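Local coordinates for Cag-Z (Helicobacter pylori, PDB 1S2X), which is of unknown function but is encoded in the cag pathogenicity island, which specifies a type IV secretion system, at residues D8-N13 and K95-S100; S26-A31 and S131-S136; T44-S49 and S136-E141; N82-S87 and G176-I181; D125-I130 and E170-I175. The protein carries 1 engineered substitution. One frame throughout, in Å; residues are numbered along the deposited sequence.

Contact 1 (D8-N13 and K95-S100); sequences DELGFN and KTFAES. Engineered in segment 8-13: Asp8 (natural residue Met).
Leu10 sets CG beside its backbone N and anti to its carbonyl carbon (chi1 -68°), and an extended second torsion sends CD1 on toward helix 74-101, where Phe97 swings its ring out with CG anti to the backbone N (chi1 -173°). The two branches of the leucine divide the work. CD1 settles on the methyl of Ala98, the residue after Phe97, with Leu10 CD1 lying 3.9 Å from Ala98 CB and 4.2 Å from Ala98 CA. CD2 comes obliquely to the aromatic ring, with Leu10 CD2 4.3 Å from Phe97 CD2. Phe97 is exposed, whereas Leu10 and Ala98 are buried. Leu10 also reaches Phe111, and Ala98 packs on Leu108, both of helix 105-135; the leucine thus lies between the N-terminal loop and both arms of the hairpin of helices 74-101 and 105-135, near its turn. The loop itself bends sharply through Gly11 and Phe12, both with positive phi, and the bend is tied to the hairpin by Gly11 O, which accepts from Asn118 ND2, and by Phe12 N, which gives to Glu94 OE1. The ring of Phe12 reaches back along helix 74-101, to Ser87 and Cys91. Within the loop, Asn13 ND2 bonds in its own amide plane to Asp8 O at 3.2 Å (N-H...O 159°) and, from above the carboxylate plane, to Glu9 OE2 at 3.3 Å. Asp8, an engineered residue, contributes its carbonyl here. On the helix, Lys95 NZ and Glu99 OE2 form a long ion pair of 3.8 Å.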
# COMPACT_ATOMS: atom_id res chain seq x y z
N ASP A 8 4.31 -29.50 -3.38
CA ASP A 8 3.33 -28.73 -2.64
C ASP A 8 3.93 -27.50 -1.97
O ASP A 8 3.44 -27.01 -0.95
CB ASP A 8 2.64 -29.60 -1.58
CG ASP A 8 3.60 -30.47 -0.79
OD1 ASP A 8 4.64 -30.90 -1.34
OD2 ASP A 8 3.30 -30.73 0.40
N GLU A 9 5.00 -26.97 -2.55
CA GLU A 9 5.52 -25.69 -2.08
C GLU A 9 5.48 -24.66 -3.20
O GLU A 9 6.18 -23.65 -3.20
CB GLU A 9 6.93 -25.88 -1.51
CG GLU A 9 6.96 -25.87 0.01
CD GLU A 9 6.68 -24.50 0.60
OE1 GLU A 9 7.43 -23.55 0.27
OE2 GLU A 9 5.72 -24.35 1.39
N LEU A 10 4.62 -24.93 -4.18
CA LEU A 10 4.39 -24.12 -5.35
C LEU A 10 3.04 -23.40 -5.28
O LEU A 10 2.19 -23.82 -4.48
CB LEU A 10 4.39 -24.99 -6.61
CG LEU A 10 5.71 -25.62 -7.02
CD1 LEU A 10 5.61 -26.23 -8.41
CD2 LEU A 10 6.83 -24.58 -6.95
N GLY A 11 2.85 -22.38 -6.10
CA GLY A 11 1.57 -21.70 -6.15
C GLY A 11 1.51 -20.52 -5.19
O GLY A 11 0.41 -20.09 -4.83
N PHE A 12 2.68 -20.03 -4.80
CA PHE A 12 2.83 -18.90 -3.89
C PHE A 12 1.87 -19.00 -2.70
O PHE A 12 1.00 -18.14 -2.57
CB PHE A 12 2.62 -17.60 -4.66
CG PHE A 12 3.10 -16.37 -3.90
CD1 PHE A 12 4.29 -16.40 -3.19
CD2 PHE A 12 2.35 -15.21 -3.90
CE1 PHE A 12 4.74 -15.29 -2.50
CE2 PHE A 12 2.80 -14.09 -3.21
CZ PHE A 12 3.98 -14.13 -2.51
N ASN A 13 2.06 -20.03 -1.91
CA ASN A 13 1.37 -20.52 -0.75
C ASN A 13 1.14 -19.41 0.29
O ASN A 13 1.86 -18.42 0.29
CB ASN A 13 2.18 -21.60 -0.03
CG ASN A 13 1.99 -23.00 -0.57
OD1 ASN A 13 1.03 -23.28 -1.28
ND2 ASN A 13 2.93 -23.89 -0.24
N LYS A 95 7.83 -20.29 -10.56
CA LYS A 95 7.48 -20.43 -11.96
C LYS A 95 8.53 -21.24 -12.71
O LYS A 95 8.21 -22.12 -13.51
CB LYS A 95 7.30 -19.08 -12.65
CG LYS A 95 6.31 -19.15 -13.81
CD LYS A 95 6.32 -17.89 -14.66
CE LYS A 95 6.92 -18.16 -16.03
NZ LYS A 95 6.23 -17.39 -17.10
N THR A 96 9.80 -20.95 -12.44
CA THR A 96 10.83 -21.68 -13.18
C THR A 96 10.82 -23.16 -12.79
O THR A 96 10.77 -24.01 -13.68
CB THR A 96 12.23 -21.09 -12.94
OG1 THR A 96 12.21 -19.68 -13.22
CG2 THR A 96 13.24 -21.71 -13.91
N PHE A 97 10.87 -23.45 -11.50
CA PHE A 97 10.89 -24.80 -10.96
C PHE A 97 9.66 -25.59 -11.40
O PHE A 97 9.74 -26.82 -11.50
CB PHE A 97 10.94 -24.82 -9.43
CG PHE A 97 11.12 -26.22 -8.86
CD1 PHE A 97 12.38 -26.77 -8.74
CD2 PHE A 97 10.03 -26.96 -8.44
CE1 PHE A 97 12.56 -28.04 -8.22
CE2 PHE A 97 10.19 -28.22 -7.92
CZ PHE A 97 11.45 -28.77 -7.81
N ALA A 98 8.54 -24.93 -11.67
CA ALA A 98 7.40 -25.70 -12.17
C ALA A 98 7.62 -26.11 -13.63
O ALA A 98 7.28 -27.22 -14.05
CB ALA A 98 6.10 -24.93 -12.03
N GLU A 99 8.19 -25.20 -14.42
CA GLU A 99 8.45 -25.44 -15.83
C GLU A 99 9.64 -26.38 -15.98
O GLU A 99 9.90 -26.92 -17.06
CB GLU A 99 8.72 -24.14 -16.59
CG GLU A 99 7.72 -23.03 -16.38
CD GLU A 99 8.22 -21.67 -16.82
OE1 GLU A 99 9.38 -21.33 -16.51
OE2 GLU A 99 7.44 -20.97 -17.50
N SER A 100 10.36 -26.59 -14.89
CA SER A 100 11.48 -27.53 -14.92
C SER A 100 11.05 -28.90 -14.40
O SER A 100 11.77 -29.88 -14.54
CB SER A 100 12.65 -27.01 -14.08
OG SER A 100 13.26 -25.87 -14.65

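Contact 2 (S26-A31 and S131-S136); sequences SLMRNA and SDLVAS
Leu133 points its CD2 methyl at the small methyl of Ala31, and this is the tight part of the contact: Ala31 CB and Leu133 CD2 are 3.8 Å apart. With CG anti to the backbone N (chi1 174°), the leucine stands out from helix 105-135 and brings one branch to the start of helix 31-43. The same CD2 has a looser second neighbour, the terminal methyl of selenomethionine Met28, whose CE lies 4.3 Å from Leu133 CD2. Met28 gets there by a chain folded at all three torsions, which curls the methyl back toward the helix. Two successive turns shape this linker between helices 14-23 and 31-43, a type I turn from Ser26 to Arg29 and a type II turn from Met28 to Ala31, closed by Arg29 N to Ser26 O at 3.1 Å and Ala31 N to Met28 O at 3.0 Å. Both contact residues of the linker, Met28 and Ala31, also meet Tyr76 of helix 74-101, while Met28 extends over Arg129 and Ile130. The outer side is different: Ser26, Leu27, Arg29 and Asn30 are exposed, and the Arg29 side chain is poorly ordered. Asn30 occupies the N-cap position of helix 31-43 without a capping bond from its side chain. Where helix 105-135 ends, Ser136 OG turns back to Leu133 O at 2.8 Å, and Ser136 O accepts from Arg35 NH2 of helix 31-43.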
# COMPACT_ATOMS: atom_id res chain seq x y z
N SER A 26 9.38 -4.70 9.01
CA SER A 26 9.97 -3.69 9.87
C SER A 26 9.52 -2.29 9.50
O SER A 26 9.30 -1.47 10.40
CB SER A 26 11.51 -3.72 9.85
OG SER A 26 11.99 -2.72 10.75
N LEU A 27 9.41 -2.00 8.20
CA LEU A 27 9.02 -0.62 7.89
C LEU A 27 7.63 -0.29 8.43
O LEU A 27 7.32 0.88 8.64
CB LEU A 27 9.11 -0.39 6.38
CG LEU A 27 10.45 0.17 5.89
CD1 LEU A 27 10.43 0.36 4.38
CD2 LEU A 27 10.80 1.48 6.59
N MSE A 28 6.81 -1.30 8.66
CA MSE A 28 5.42 -1.15 9.05
C MSE A 28 5.22 -1.22 10.55
O MSE A 28 4.11 -1.06 11.05
CB MSE A 28 4.57 -2.25 8.39
CG MSE A 28 4.59 -2.08 6.87
SE MSE A 28 4.11 -0.39 6.42
CE MSE A 28 2.35 -0.48 6.80
N ARG A 29 6.32 -1.47 11.28
CA ARG A 29 6.19 -1.64 12.72
C ARG A 29 5.52 -0.43 13.37
O ARG A 29 6.03 0.68 13.25
CB ARG A 29 7.56 -1.89 13.35
CG ARG A 29 8.02 -3.34 13.22
CD ARG A 29 9.47 -3.50 13.67
NE ARG A 29 9.65 -4.76 14.39
CZ ARG A 29 10.31 -4.88 15.54
NH1 ARG A 29 10.43 -6.06 16.14
NH2 ARG A 29 10.87 -3.81 16.07
N ASN A 30 4.40 -0.68 14.03
CA ASN A 30 3.69 0.30 14.82
C ASN A 30 3.00 1.38 13.99
O ASN A 30 2.61 2.42 14.54
CB ASN A 30 4.66 0.97 15.82
CG ASN A 30 4.69 0.19 17.12
OD1 ASN A 30 4.57 0.77 18.20
ND2 ASN A 30 4.86 -1.13 17.03
N ALA A 31 2.85 1.15 12.69
CA ALA A 31 2.25 2.16 11.81
C ALA A 31 0.89 2.63 12.29
O ALA A 31 0.59 3.83 12.30
CB ALA A 31 2.12 1.59 10.41
N SER A 131 -2.59 2.06 1.31
CA SER A 131 -3.30 3.22 0.79
C SER A 131 -4.36 3.74 1.77
O SER A 131 -4.45 4.95 2.01
CB SER A 131 -3.98 2.89 -0.54
OG SER A 131 -4.61 4.06 -1.02
N ASP A 132 -5.15 2.85 2.35
CA ASP A 132 -6.12 3.19 3.38
C ASP A 132 -5.46 3.83 4.59
O ASP A 132 -5.94 4.82 5.15
CB ASP A 132 -6.89 1.94 3.80
CG ASP A 132 -7.93 1.48 2.80
OD1 ASP A 132 -8.44 0.35 2.95
OD2 ASP A 132 -8.27 2.23 1.87
N LEU A 133 -4.33 3.30 5.05
CA LEU A 133 -3.66 3.93 6.19
C LEU A 133 -3.21 5.35 5.87
O LEU A 133 -3.33 6.26 6.69
CB LEU A 133 -2.47 3.07 6.61
CG LEU A 133 -1.54 3.63 7.70
CD1 LEU A 133 -2.20 3.58 9.07
CD2 LEU A 133 -0.23 2.83 7.70
N VAL A 134 -2.65 5.57 4.68
CA VAL A 134 -2.12 6.90 4.42
C VAL A 134 -3.25 7.92 4.30
O VAL A 134 -3.13 9.05 4.76
CB VAL A 134 -1.24 6.91 3.16
CG1 VAL A 134 -0.88 8.33 2.76
CG2 VAL A 134 0.03 6.10 3.42
N ALA A 135 -4.34 7.47 3.68
CA ALA A 135 -5.52 8.28 3.55
C ALA A 135 -6.08 8.65 4.93
O ALA A 135 -6.63 9.75 5.08
CB ALA A 135 -6.59 7.58 2.73
N SER A 136 -5.96 7.78 5.93
CA SER A 136 -6.48 8.11 7.25
C SER A 136 -5.73 9.19 7.99
O SER A 136 -6.18 9.53 9.09
CB SER A 136 -6.49 6.83 8.12
OG SER A 136 -5.19 6.68 8.68

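Contact 3 (T44-S49 and S136-E141); sequences TSLKDS and SYLPRE
Lys47 and Glu141 are the residues whose CA atoms come nearest across the two segments, 8.0 Å, where a helically coiled link meets a more extended one. Residues 44-47 keep helical backbone angles, and three successive bonds run from N to the O three residues back: Lys47 N to Thr44 O, Asp48 N to Ser45 O at 2.8 Å, and Ser49 N to Leu46 O. Across from them the chain straightens at Leu138 and Pro139, then enters a 3-10 segment that begins at Arg140. From segment 44-49 the buried side chain in the contact is Leu46, which meets buried Leu138 and Pro139. With CG beside its backbone N (chi1 -65°), it presents CD1 both to the proline ring, Leu46 CD1 to Pro139 CD 4.2 Å, and to a leucine methyl, Leu46 CD1 to Leu138 CD1 4.3 Å. Leu46 and Pro139 cross at about a right angle. On the exposed border Lys47, its chain bent at the last three torsions, lays aliphatic carbons against a carbonyl: Lys47 CE is 3.2 Å from Glu141 O, a contact made by carbon and not by the ammonium group. Around these residues Leu46 touches Arg58 and Val59 of helix 52-68, Leu138 packs on Ala155 and Phe156 of helix 149-158, and Tyr137 meets Phe73 edge-to-face. The contact is loop-to-loop packing in an all-helical fold: the connection from helix 31-43 to helix 52-68 packs against the link leading from helix 105-135 to helix 149-158.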
# COMPACT_ATOMS: atom_id res chain seq x y z
N THR A 44 -7.08 16.61 16.00
CA THR A 44 -8.47 16.72 16.48
C THR A 44 -9.04 18.12 16.31
O THR A 44 -10.25 18.28 16.06
CB THR A 44 -8.57 16.32 17.96
OG1 THR A 44 -7.68 17.15 18.71
CG2 THR A 44 -8.14 14.88 18.18
N SER A 45 -8.24 19.17 16.42
CA SER A 45 -8.73 20.54 16.27
C SER A 45 -9.28 20.87 14.88
O SER A 45 -10.00 21.87 14.74
CB SER A 45 -7.61 21.53 16.63
OG SER A 45 -6.63 21.64 15.61
N LEU A 46 -9.00 20.09 13.84
CA LEU A 46 -9.62 20.32 12.54
C LEU A 46 -11.16 20.41 12.66
O LEU A 46 -11.84 21.15 11.95
CB LEU A 46 -9.32 19.21 11.54
CG LEU A 46 -7.87 19.04 11.10
CD1 LEU A 46 -7.74 17.77 10.28
CD2 LEU A 46 -7.41 20.30 10.36
N LYS A 47 -11.68 19.62 13.58
CA LYS A 47 -13.12 19.57 13.83
C LYS A 47 -13.63 20.91 14.32
O LYS A 47 -14.79 21.28 14.11
CB LYS A 47 -13.40 18.46 14.85
CG LYS A 47 -14.86 18.23 15.17
CD LYS A 47 -15.13 16.77 15.48
CE LYS A 47 -15.97 16.12 14.39
NZ LYS A 47 -16.99 17.05 13.84
N ASP A 48 -12.78 21.71 14.98
CA ASP A 48 -13.28 23.02 15.40
C ASP A 48 -12.94 24.11 14.40
O ASP A 48 -12.92 25.28 14.78
CB ASP A 48 -12.72 23.39 16.78
CG ASP A 48 -13.02 22.34 17.83
OD1 ASP A 48 -12.14 22.08 18.67
OD2 ASP A 48 -14.13 21.76 17.81
N SER A 49 -12.67 23.76 13.13
CA SER A 49 -12.37 24.82 12.17
C SER A 49 -13.55 25.79 12.05
O SER A 49 -14.71 25.37 11.99
CB SER A 49 -12.01 24.23 10.81
OG SER A 49 -11.00 23.23 10.91
N SER A 136 -5.96 7.78 5.93
CA SER A 136 -6.48 8.11 7.25
C SER A 136 -5.73 9.19 7.99
O SER A 136 -6.18 9.53 9.09
CB SER A 136 -6.49 6.83 8.12
OG SER A 136 -5.19 6.68 8.68
N TYR A 137 -4.63 9.75 7.46
CA TYR A 137 -3.98 10.92 8.09
C TYR A 137 -4.75 12.22 7.89
O TYR A 137 -4.46 13.29 8.44
CB TYR A 137 -2.55 11.08 7.53
CG TYR A 137 -1.56 10.22 8.32
CD1 TYR A 137 -0.86 10.79 9.38
CD2 TYR A 137 -1.36 8.88 8.01
CE1 TYR A 137 0.04 10.04 10.12
CE2 TYR A 137 -0.47 8.12 8.74
CZ TYR A 137 0.22 8.71 9.79
OH TYR A 137 1.12 7.97 10.53
N LEU A 138 -5.79 12.20 7.06
CA LEU A 138 -6.85 13.20 7.06
C LEU A 138 -8.02 12.49 7.75
O LEU A 138 -8.77 11.76 7.10
CB LEU A 138 -7.24 13.68 5.67
CG LEU A 138 -8.38 14.72 5.61
CD1 LEU A 138 -7.98 15.97 6.38
CD2 LEU A 138 -8.78 15.05 4.18
N PRO A 139 -8.13 12.64 9.06
CA PRO A 139 -9.01 11.74 9.81
C PRO A 139 -10.46 12.15 9.57
O PRO A 139 -10.89 13.25 9.89
CB PRO A 139 -8.58 11.97 11.26
CG PRO A 139 -8.07 13.38 11.28
CD PRO A 139 -7.47 13.63 9.92
N ARG A 140 -11.23 11.25 8.99
CA ARG A 140 -12.62 11.57 8.69
C ARG A 140 -13.37 11.97 9.95
O ARG A 140 -14.31 12.77 9.90
CB ARG A 140 -13.33 10.38 8.05
CG ARG A 140 -14.10 10.69 6.78
CD ARG A 140 -14.96 11.94 6.89
NE ARG A 140 -15.67 12.23 5.65
CZ ARG A 140 -16.61 13.14 5.46
NH1 ARG A 140 -17.03 13.92 6.45
NH2 ARG A 140 -17.16 13.29 4.27
N GLU A 141 -12.98 11.43 11.10
CA GLU A 141 -13.82 11.73 12.26
C GLU A 141 -13.60 13.12 12.84
O GLU A 141 -14.38 13.45 13.74
CB GLU A 141 -13.60 10.65 13.32
CG GLU A 141 -12.26 10.72 14.03
CD GLU A 141 -11.20 9.84 13.41
OE1 GLU A 141 -10.22 9.52 14.12
OE2 GLU A 141 -11.32 9.47 12.22

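Contact 4 (N82-S87 and G176-I181); sequences NLVLAS and GTKYII
Val84 and Lys178 make the closest packing contact, through aliphatic carbons, the lysine chain slanting across one valine branch with Lys178 CD 3.8 Å from Val84 CG1. Lys178 starts with CG beside its backbone N (chi1 -79°) and runs extended as far as CE, so its methylenes span the distance between segments 82-87 and 176-181, whose nearest CA atoms, those of Val84 and Lys178, are 9.0 Å apart. Leu85 adds a distant touch: its CB leads away, but Leu85 CD1 comes back to 4.5 Å from Lys178 CE. The lysine's polar partners lie at its far end. A bend at the last torsion turns NZ to a salt bridge with Asp174 OD1, one turn earlier on its own helix, and the ammonium group makes a cation-pi contact with Tyr88. Within helix 74-101, Leu83 O takes two donors from opposite faces of its plane, Ser87 N and Ser87 OG, the latter at 3.0 Å. Phe119 of helix 105-135 touches both Lys178 and Ser87, and Leu83 rests on Phe122 of that helix and on Ile20 and Leu21 of helix 14-23. Helix 74-101 thus lies against helices 14-23, 105-135 and 161-183.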
# COMPACT_ATOMS: atom_id res chain seq x y z
N ASN A 82 9.58 -3.08 -1.82
CA ASN A 82 10.31 -4.23 -1.31
C ASN A 82 9.45 -5.49 -1.33
O ASN A 82 9.88 -6.55 -1.77
CB ASN A 82 10.77 -3.98 0.12
CG ASN A 82 11.75 -2.82 0.20
OD1 ASN A 82 12.12 -2.27 -0.84
ND2 ASN A 82 12.15 -2.48 1.42
N LEU A 83 8.23 -5.36 -0.82
CA LEU A 83 7.27 -6.45 -0.79
C LEU A 83 6.95 -6.98 -2.17
O LEU A 83 6.95 -8.18 -2.43
CB LEU A 83 5.96 -5.99 -0.13
CG LEU A 83 4.88 -7.08 -0.11
CD1 LEU A 83 4.60 -7.51 1.32
CD2 LEU A 83 3.61 -6.60 -0.80
N VAL A 84 6.65 -6.06 -3.08
CA VAL A 84 6.30 -6.43 -4.45
C VAL A 84 7.45 -7.17 -5.13
O VAL A 84 7.22 -8.17 -5.81
CB VAL A 84 5.90 -5.21 -5.29
CG1 VAL A 84 5.81 -5.55 -6.77
CG2 VAL A 84 4.57 -4.67 -4.77
N LEU A 85 8.66 -6.65 -4.92
CA LEU A 85 9.85 -7.23 -5.51
C LEU A 85 10.06 -8.65 -4.99
O LEU A 85 10.25 -9.59 -5.76
CB LEU A 85 11.06 -6.34 -5.24
CG LEU A 85 12.38 -6.77 -5.90
CD1 LEU A 85 12.26 -6.74 -7.42
CD2 LEU A 85 13.52 -5.88 -5.43
N ALA A 86 10.02 -8.76 -3.66
CA ALA A 86 10.26 -10.00 -2.95
C ALA A 86 9.25 -11.08 -3.35
O ALA A 86 9.65 -12.24 -3.41
CB ALA A 86 10.22 -9.83 -1.44
N SER A 87 8.02 -10.67 -3.61
CA SER A 87 6.91 -11.50 -4.05
C SER A 87 7.15 -11.97 -5.48
O SER A 87 6.89 -13.13 -5.82
CB SER A 87 5.58 -10.73 -3.96
OG SER A 87 5.13 -10.58 -2.62
N GLY A 176 1.07 -4.86 -12.18
CA GLY A 176 0.38 -5.22 -13.41
C GLY A 176 1.33 -5.72 -14.48
O GLY A 176 1.05 -6.68 -15.21
N THR A 177 2.49 -5.07 -14.59
CA THR A 177 3.52 -5.54 -15.51
C THR A 177 4.23 -6.80 -15.03
O THR A 177 4.69 -7.62 -15.83
CB THR A 177 4.60 -4.45 -15.71
OG1 THR A 177 3.91 -3.30 -16.18
CG2 THR A 177 5.62 -4.88 -16.75
N LYS A 178 4.33 -6.94 -13.71
CA LYS A 178 4.99 -8.13 -13.18
C LYS A 178 4.02 -9.31 -13.28
O LYS A 178 4.41 -10.46 -13.45
CB LYS A 178 5.47 -7.90 -11.75
CG LYS A 178 6.77 -7.11 -11.64
CD LYS A 178 7.06 -6.76 -10.19
CE LYS A 178 8.55 -6.62 -9.91
NZ LYS A 178 9.03 -5.24 -10.21
N TYR A 179 2.73 -8.99 -13.18
CA TYR A 179 1.69 -9.99 -13.36
C TYR A 179 1.76 -10.53 -14.79
O TYR A 179 1.66 -11.73 -15.00
CB TYR A 179 0.30 -9.43 -13.08
CG TYR A 179 -0.82 -10.37 -13.46
CD1 TYR A 179 -1.52 -10.26 -14.65
CD2 TYR A 179 -1.18 -11.40 -12.59
CE1 TYR A 179 -2.53 -11.13 -14.98
CE2 TYR A 179 -2.20 -12.28 -12.90
CZ TYR A 179 -2.87 -12.14 -14.09
OH TYR A 179 -3.88 -13.01 -14.41
N ILE A 180 1.89 -9.60 -15.74
CA ILE A 180 2.04 -9.97 -17.14
C ILE A 180 3.13 -11.02 -17.26
O ILE A 180 2.93 -12.14 -17.72
CB ILE A 180 2.41 -8.76 -18.02
CG1 ILE A 180 1.27 -7.76 -18.20
CG2 ILE A 180 2.94 -9.21 -19.37
CD1 ILE A 180 -0.03 -8.23 -17.59
N ILE A 181 4.31 -10.62 -16.80
CA ILE A 181 5.48 -11.49 -16.86
C ILE A 181 5.20 -12.85 -16.24
O ILE A 181 5.37 -13.88 -16.89
CB ILE A 181 6.68 -10.81 -16.17
CG1 ILE A 181 7.06 -9.45 -16.75
CG2 ILE A 181 7.90 -11.72 -16.17
CD1 ILE A 181 8.41 -8.96 -16.28

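Contact 5 (D125-I130 and E170-I175); sequences DEVARI and EIVQDI
Val127 carries the apolar contact alone on its side, dividing its two methyls among three residues of helix 161-183. CG1, anti to the backbone N (chi1 175°), meets Val172, with Val127 CG1 3.8 Å from Val172 CG2. CG2 serves the other two: Val127 CG2 reaches Ile175 CD1 tip to tip at 3.9 Å and lies 4.2 Å from Ile171 CG2. The partners occupy positions 171, 172 and 175, so that the valine fits against one turn of the facing helix. Val172 lies at the exposed margin, while Val127, Ile171 and Ile175 are buried. Segments 125-130 and 170-175 run nearly antiparallel (173°), their axes approaching to 11.0 Å, the side-by-side packing of an antiparallel helical bundle. Helix 74-101 adds Tyr77 and Leu80 on Ile171 and Leu80 on Ile130, and Val127 also meets Leu168 of helix 161-183. The salt bridge lies within helix 105-135. Arg129 grips Glu126 side-on with two nitrogens: Glu126 OE2 lies in the guanidinium plane and takes Arg129 NH2 on its syn lone pair at 3.0 Å (N-H...O 155°), and Arg129 NE reaches Glu126 OE1 at 3.0 Å, on the syn side but out of the carboxylate plane. Ile130 CD1 covers one guanidinium face, near its rim. Glu126 OE2 has a further hydrogen-bond partner in Tyr79 OH, which ties the carboxylate to helix 74-101.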
# COMPACT_ATOMS: atom_id res chain seq x y z
N ASP A 125 -3.59 -6.31 -2.41
CA ASP A 125 -4.24 -6.10 -1.12
C ASP A 125 -3.30 -5.36 -0.18
O ASP A 125 -3.72 -4.56 0.66
CB ASP A 125 -4.67 -7.41 -0.46
CG ASP A 125 -5.80 -8.11 -1.18
OD1 ASP A 125 -6.39 -7.54 -2.12
OD2 ASP A 125 -6.11 -9.26 -0.79
N GLU A 126 -1.99 -5.60 -0.29
CA GLU A 126 -1.14 -4.87 0.66
C GLU A 126 -1.05 -3.40 0.27
O GLU A 126 -0.97 -2.55 1.16
CB GLU A 126 0.25 -5.49 0.79
CG GLU A 126 0.31 -6.67 1.74
CD GLU A 126 0.14 -6.23 3.18
OE1 GLU A 126 -0.86 -6.63 3.80
OE2 GLU A 126 1.00 -5.48 3.69
N VAL A 127 -1.05 -3.08 -1.02
CA VAL A 127 -1.08 -1.69 -1.47
C VAL A 127 -2.37 -0.99 -1.03
O VAL A 127 -2.35 0.18 -0.64
CB VAL A 127 -0.97 -1.56 -3.00
CG1 VAL A 127 -1.14 -0.11 -3.42
CG2 VAL A 127 0.36 -2.08 -3.52
N ALA A 128 -3.51 -1.66 -1.06
CA ALA A 128 -4.77 -1.07 -0.60
C ALA A 128 -4.78 -0.83 0.90
O ALA A 128 -5.33 0.12 1.46
CB ALA A 128 -5.95 -1.96 -0.96
N ARG A 129 -4.13 -1.73 1.63
CA ARG A 129 -4.09 -1.54 3.08
C ARG A 129 -3.26 -0.30 3.41
O ARG A 129 -3.61 0.55 4.23
CB ARG A 129 -3.52 -2.82 3.68
CG ARG A 129 -3.16 -2.70 5.15
CD ARG A 129 -2.77 -4.07 5.71
NE ARG A 129 -1.32 -4.26 5.61
CZ ARG A 129 -0.46 -3.77 6.50
NH1 ARG A 129 -0.89 -3.08 7.54
NH2 ARG A 129 0.84 -3.99 6.34
N ILE A 130 -2.11 -0.20 2.74
CA ILE A 130 -1.22 0.92 2.96
C ILE A 130 -1.89 2.19 2.44
O ILE A 130 -1.76 3.23 3.09
CB ILE A 130 0.15 0.77 2.30
CG1 ILE A 130 1.22 0.14 3.21
CG2 ILE A 130 0.66 2.10 1.78
CD1 ILE A 130 0.76 -1.11 3.93
N GLU A 170 1.95 4.21 -9.55
CA GLU A 170 3.07 3.65 -10.29
C GLU A 170 3.41 2.23 -9.83
O GLU A 170 3.76 1.37 -10.64
CB GLU A 170 4.32 4.51 -10.12
CG GLU A 170 4.12 5.95 -10.57
CD GLU A 170 5.36 6.79 -10.26
OE1 GLU A 170 6.01 6.51 -9.24
OE2 GLU A 170 5.65 7.71 -11.07
N ILE A 171 3.30 2.00 -8.53
CA ILE A 171 3.53 0.65 -8.00
C ILE A 171 2.46 -0.33 -8.48
O ILE A 171 2.77 -1.44 -8.90
CB ILE A 171 3.58 0.65 -6.47
CG1 ILE A 171 4.79 1.38 -5.87
CG2 ILE A 171 3.51 -0.78 -5.94
CD1 ILE A 171 4.97 1.09 -4.40
N VAL A 172 1.19 0.05 -8.42
CA VAL A 172 0.14 -0.83 -8.93
C VAL A 172 0.39 -1.12 -10.41
O VAL A 172 0.05 -2.19 -10.93
CB VAL A 172 -1.24 -0.20 -8.71
CG1 VAL A 172 -2.31 -0.85 -9.56
CG2 VAL A 172 -1.61 -0.26 -7.23
N GLN A 173 0.99 -0.15 -11.08
CA GLN A 173 1.24 -0.27 -12.51
C GLN A 173 2.34 -1.30 -12.77
O GLN A 173 2.28 -2.06 -13.73
CB GLN A 173 1.60 1.07 -13.16
CG GLN A 173 0.40 1.83 -13.70
CD GLN A 173 0.73 3.17 -14.31
OE1 GLN A 173 0.97 4.15 -13.60
NE2 GLN A 173 0.73 3.24 -15.65
N ASP A 174 3.32 -1.30 -11.88
CA ASP A 174 4.41 -2.27 -12.00
C ASP A 174 3.97 -3.68 -11.59
O ASP A 174 4.48 -4.65 -12.17
CB ASP A 174 5.59 -1.81 -11.15
CG ASP A 174 6.81 -2.70 -11.32
OD1 ASP A 174 7.11 -3.42 -10.34
OD2 ASP A 174 7.46 -2.66 -12.39
N ILE A 175 3.07 -3.80 -10.63
CA ILE A 175 2.48 -5.07 -10.23
C ILE A 175 1.79 -5.71 -11.44
O ILE A 175 1.96 -6.91 -11.67
CB ILE A 175 1.46 -4.89 -9.10
CG1 ILE A 175 2.09 -4.66 -7.72
CG2 ILE A 175 0.50 -6.07 -9.03
CD1 ILE A 175 1.09 -4.23 -6.67

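Overall arrangement
From the N terminus, loop 8-13 opens contact 1, linker 26-31 opens contact 2 and loop 44-49 opens contact 3. Helix 74-101 then opens contact 4 at 82-87 and closes contact 1 at 95-100. Helix 105-135 opens contact 5 at 125-130 and closes contact 2 at its end, and the following loop closes contact 3; these last two share Ser136. Helix 161-183 finally closes contacts 5 and 4. Contact 5 is nested inside contact 4 and follows contact 1 in series; all other pairs cross. Contacts 1 and 3, centres 47 Å apart, fasten opposite ends of the elongated chain, while contacts 4 and 5 bind its three long helices together.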